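Local coordinates for protein D-glyceraldehyde dehydrogenase (NADP(+)) (Thermoplasma acidophilum, PDB 5IZD) that oxidises D-glyceraldehyde to glycerate with NADP(+) and water in the non-phosphorylated Entner-Doudoroff pathway, working as a homotetramer built as a dimer of dimers, at residues S128-Y139 with Y467-S478. Numbering follows the deposited sequence.
Sequences SHRKIFQYKVPY and YLKLKNIYVDYS
Arg130 reaches across to Asp476 near one end of an antiparallel strand pair. Its CB and CG pass the backbone O of Val475, CD passes beside Asp476 OD2, and the chain, extended from CG to NE, delivers the guanidinium side-on in a salt bridge: NE lies 2.7 Å from Asp476 OD2 and NH2 3.1 Å from the same oxygen. OD2 lies in the guanidinium plane, where both nitrogens point at it; the carboxylate is turned 75° from that plane. NH1 bonds Thr126 OG1. Asp476 OD1 accepts from Ser478 N and OG, the first bond closing an Asx turn; two oxygens let one aspartate serve arginine and turn at once. Strands 130-138 and 468-476 belong to the oligomerisation arm of the aldehyde dehydrogenase fold, whose sheet continues through Asn472-Val475 into a parallel strand of the second subunit. Further along the same face, branched Ile132 lays CG1 over the Tyr474 ring, 4.0 Å from its centroid. Gln134 NE2 then donates to Asn472 OD1 (2.9 Å, N-H...O angle 167°), while Asn472 ND2 bonds Tyr446 O of the second subunit, an amide having both donor and acceptor to share. On the other face, Ile473 CD1 sits over one face of the Tyr135 ring, toward its rim, a CH-pi contact.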
# COMPACT_ATOMS: atom_id res chain seq x y z
N SER A 128 -10.65 -17.31 13.81
CA SER A 128 -11.66 -16.29 13.52
C SER A 128 -11.84 -15.31 14.66
O SER A 128 -12.39 -14.27 14.43
CB SER A 128 -13.03 -16.93 13.28
OG SER A 128 -13.51 -17.48 14.47
N HIS A 129 -11.44 -15.63 15.88
CA HIS A 129 -11.54 -14.66 16.97
C HIS A 129 -10.17 -14.11 17.42
O HIS A 129 -9.97 -13.84 18.60
CB HIS A 129 -12.32 -15.26 18.14
CG HIS A 129 -13.79 -15.29 17.90
ND1 HIS A 129 -14.36 -16.10 16.95
CD2 HIS A 129 -14.80 -14.58 18.45
CE1 HIS A 129 -15.67 -15.93 16.95
NE2 HIS A 129 -15.96 -15.00 17.84
N ARG A 130 -9.27 -13.98 16.45
CA ARG A 130 -7.96 -13.40 16.61
C ARG A 130 -7.70 -12.42 15.46
O ARG A 130 -8.07 -12.69 14.30
CB ARG A 130 -6.90 -14.48 16.58
CG ARG A 130 -6.74 -15.19 17.91
CD ARG A 130 -5.81 -16.38 17.80
NE ARG A 130 -5.72 -17.06 19.08
CZ ARG A 130 -4.83 -17.98 19.40
NH1 ARG A 130 -3.94 -18.42 18.52
NH2 ARG A 130 -4.87 -18.52 20.61
N LYS A 131 -7.06 -11.31 15.79
CA LYS A 131 -6.55 -10.34 14.80
C LYS A 131 -5.14 -9.93 15.20
O LYS A 131 -4.74 -10.06 16.35
CB LYS A 131 -7.46 -9.09 14.67
CG LYS A 131 -8.89 -9.37 14.15
CD LYS A 131 -8.87 -9.82 12.68
CE LYS A 131 -10.23 -10.18 12.08
NZ LYS A 131 -10.80 -11.44 12.65
N ILE A 132 -4.40 -9.41 14.23
CA ILE A 132 -3.07 -8.85 14.46
C ILE A 132 -3.09 -7.37 14.03
O ILE A 132 -3.29 -7.06 12.87
CB ILE A 132 -2.02 -9.69 13.74
CG1 ILE A 132 -2.05 -11.12 14.25
CG2 ILE A 132 -0.61 -9.09 13.95
CD1 ILE A 132 -1.19 -12.05 13.43
N PHE A 133 -2.94 -6.47 14.99
CA PHE A 133 -2.98 -5.04 14.72
C PHE A 133 -1.54 -4.58 14.53
O PHE A 133 -0.66 -4.80 15.39
CB PHE A 133 -3.69 -4.30 15.84
CG PHE A 133 -5.11 -4.71 16.00
CD1 PHE A 133 -6.08 -4.23 15.15
CD2 PHE A 133 -5.47 -5.70 16.92
CE1 PHE A 133 -7.40 -4.68 15.25
CE2 PHE A 133 -6.78 -6.10 17.06
CZ PHE A 133 -7.76 -5.59 16.21
N GLN A 134 -1.26 -3.93 13.41
CA GLN A 134 0.09 -3.39 13.22
C GLN A 134 0.08 -1.89 13.26
O GLN A 134 -0.41 -1.28 12.36
CB GLN A 134 0.66 -3.95 11.93
CG GLN A 134 0.73 -5.46 12.02
CD GLN A 134 1.19 -6.12 10.77
OE1 GLN A 134 0.75 -5.78 9.68
NE2 GLN A 134 2.08 -7.08 10.91
N TYR A 135 0.64 -1.30 14.31
CA TYR A 135 0.65 0.16 14.48
C TYR A 135 1.98 0.71 13.98
O TYR A 135 2.98 0.03 14.05
CB TYR A 135 0.54 0.55 15.96
CG TYR A 135 -0.82 0.43 16.58
CD1 TYR A 135 -1.77 -0.43 16.08
CD2 TYR A 135 -1.15 1.19 17.70
CE1 TYR A 135 -2.99 -0.54 16.67
CE2 TYR A 135 -2.41 1.06 18.29
CZ TYR A 135 -3.31 0.19 17.77
OH TYR A 135 -4.56 -0.01 18.28
N LYS A 136 1.98 1.94 13.52
CA LYS A 136 3.19 2.62 13.12
C LYS A 136 3.38 3.74 14.14
O LYS A 136 2.48 4.56 14.31
CB LYS A 136 3.04 3.14 11.71
CG LYS A 136 3.49 2.09 10.72
CD LYS A 136 3.34 2.52 9.29
CE LYS A 136 3.55 1.27 8.47
NZ LYS A 136 3.40 1.56 7.04
N VAL A 137 4.51 3.70 14.86
CA VAL A 137 4.77 4.60 15.99
C VAL A 137 6.18 5.23 15.83
O VAL A 137 7.04 4.63 15.21
CB VAL A 137 4.70 3.87 17.34
CG1 VAL A 137 3.33 3.34 17.60
CG2 VAL A 137 5.71 2.75 17.44
N PRO A 138 6.41 6.37 16.46
CA PRO A 138 7.78 6.92 16.33
C PRO A 138 8.84 6.01 16.97
O PRO A 138 8.52 5.22 17.87
CB PRO A 138 7.69 8.30 17.03
CG PRO A 138 6.35 8.39 17.63
CD PRO A 138 5.49 7.25 17.18
N TYR A 139 10.06 6.07 16.47
CA TYR A 139 11.24 5.42 17.13
C TYR A 139 11.55 6.06 18.45
O TYR A 139 12.09 5.41 19.33
CB TYR A 139 12.52 5.47 16.27
CG TYR A 139 12.56 4.45 15.19
CD1 TYR A 139 11.89 4.65 14.01
CD2 TYR A 139 13.25 3.26 15.37
CE1 TYR A 139 11.90 3.68 13.03
CE2 TYR A 139 13.28 2.27 14.38
CZ TYR A 139 12.57 2.47 13.23
OH TYR A 139 12.59 1.56 12.23
N TYR A 467 11.02 6.66 9.46
CA TYR A 467 10.98 7.25 10.82
C TYR A 467 9.87 6.71 11.74
O TYR A 467 9.69 7.17 12.89
CB TYR A 467 10.84 8.77 10.68
CG TYR A 467 12.04 9.44 10.03
CD1 TYR A 467 13.12 9.85 10.81
CD2 TYR A 467 12.10 9.66 8.64
CE1 TYR A 467 14.22 10.51 10.23
CE2 TYR A 467 13.21 10.30 8.06
CZ TYR A 467 14.25 10.74 8.85
OH TYR A 467 15.35 11.33 8.29
N LEU A 468 9.13 5.73 11.22
CA LEU A 468 8.10 5.03 11.99
C LEU A 468 8.51 3.57 12.18
O LEU A 468 9.03 2.91 11.26
CB LEU A 468 6.77 5.11 11.24
CG LEU A 468 6.17 6.49 11.13
CD1 LEU A 468 5.09 6.52 10.05
CD2 LEU A 468 5.55 6.88 12.46
N LYS A 469 8.26 3.07 13.39
CA LYS A 469 8.41 1.67 13.71
C LYS A 469 7.07 0.94 13.72
O LYS A 469 6.14 1.41 14.37
CB LYS A 469 9.05 1.54 15.09
CG LYS A 469 9.37 0.10 15.47
CD LYS A 469 10.64 -0.33 14.74
CE LYS A 469 10.92 -1.79 14.98
NZ LYS A 469 12.21 -2.04 14.29
N LEU A 470 7.02 -0.20 13.07
CA LEU A 470 5.84 -1.04 13.03
C LEU A 470 5.90 -1.93 14.27
O LEU A 470 6.91 -2.46 14.56
CB LEU A 470 5.86 -1.88 11.77
CG LEU A 470 4.58 -2.49 11.19
CD1 LEU A 470 3.43 -1.55 11.02
CD2 LEU A 470 4.81 -3.22 9.89
N LYS A 471 4.81 -2.08 15.00
CA LYS A 471 4.76 -2.96 16.19
C LYS A 471 3.46 -3.74 16.07
O LYS A 471 2.50 -3.21 15.51
CB LYS A 471 4.79 -2.12 17.48
CG LYS A 471 3.51 -1.42 17.80
CD LYS A 471 3.60 -0.34 18.83
CE LYS A 471 4.17 -0.72 20.18
NZ LYS A 471 3.32 -1.61 21.01
N ASN A 472 3.40 -4.97 16.61
CA ASN A 472 2.23 -5.84 16.46
C ASN A 472 1.55 -6.07 17.79
O ASN A 472 2.20 -6.23 18.84
CB ASN A 472 2.56 -7.25 15.90
CG ASN A 472 3.56 -7.23 14.74
OD1 ASN A 472 3.20 -7.40 13.56
ND2 ASN A 472 4.85 -7.02 15.08
N ILE A 473 0.24 -6.16 17.73
CA ILE A 473 -0.55 -6.56 18.85
C ILE A 473 -1.46 -7.72 18.39
O ILE A 473 -2.30 -7.53 17.53
CB ILE A 473 -1.36 -5.39 19.42
CG1 ILE A 473 -0.45 -4.18 19.73
CG2 ILE A 473 -2.07 -5.84 20.68
CD1 ILE A 473 -0.31 -3.18 18.60
N TYR A 474 -1.27 -8.87 19.01
CA TYR A 474 -1.95 -10.11 18.69
C TYR A 474 -3.05 -10.19 19.73
O TYR A 474 -2.75 -10.23 20.93
CB TYR A 474 -1.00 -11.29 18.87
CG TYR A 474 0.02 -11.54 17.75
CD1 TYR A 474 1.12 -10.71 17.57
CD2 TYR A 474 -0.14 -12.64 16.88
CE1 TYR A 474 2.04 -10.93 16.57
CE2 TYR A 474 0.80 -12.90 15.88
CZ TYR A 474 1.88 -12.02 15.71
OH TYR A 474 2.77 -12.34 14.74
N VAL A 475 -4.31 -10.18 19.33
CA VAL A 475 -5.37 -10.21 20.32
C VAL A 475 -6.22 -11.45 20.08
O VAL A 475 -6.56 -11.72 18.94
CB VAL A 475 -6.28 -8.96 20.24
CG1 VAL A 475 -7.37 -9.06 21.30
CG2 VAL A 475 -5.50 -7.67 20.49
N ASP A 476 -6.54 -12.17 21.16
CA ASP A 476 -7.52 -13.26 21.14
C ASP A 476 -8.76 -12.80 21.90
O ASP A 476 -8.73 -12.59 23.07
CB ASP A 476 -6.93 -14.51 21.78
CG ASP A 476 -7.85 -15.77 21.64
OD1 ASP A 476 -9.04 -15.70 21.99
OD2 ASP A 476 -7.36 -16.84 21.22
N TYR A 477 -9.87 -12.72 21.21
CA TYR A 477 -11.14 -12.34 21.81
C TYR A 477 -12.24 -13.42 21.69
O TYR A 477 -13.43 -13.14 21.71
CB TYR A 477 -11.63 -11.06 21.19
CG TYR A 477 -11.65 -11.03 19.69
CD1 TYR A 477 -10.52 -10.61 18.99
CD2 TYR A 477 -12.81 -11.39 18.96
CE1 TYR A 477 -10.52 -10.56 17.61
CE2 TYR A 477 -12.83 -11.32 17.58
CZ TYR A 477 -11.67 -10.89 16.91
OH TYR A 477 -11.61 -10.78 15.55
N SER A 478 -11.83 -14.67 21.61
CA SER A 478 -12.78 -15.79 21.65
C SER A 478 -13.59 -15.81 22.95
O SER A 478 -14.72 -16.28 22.91
CB SER A 478 -12.05 -17.13 21.45
OG SER A 478 -11.28 -17.44 22.59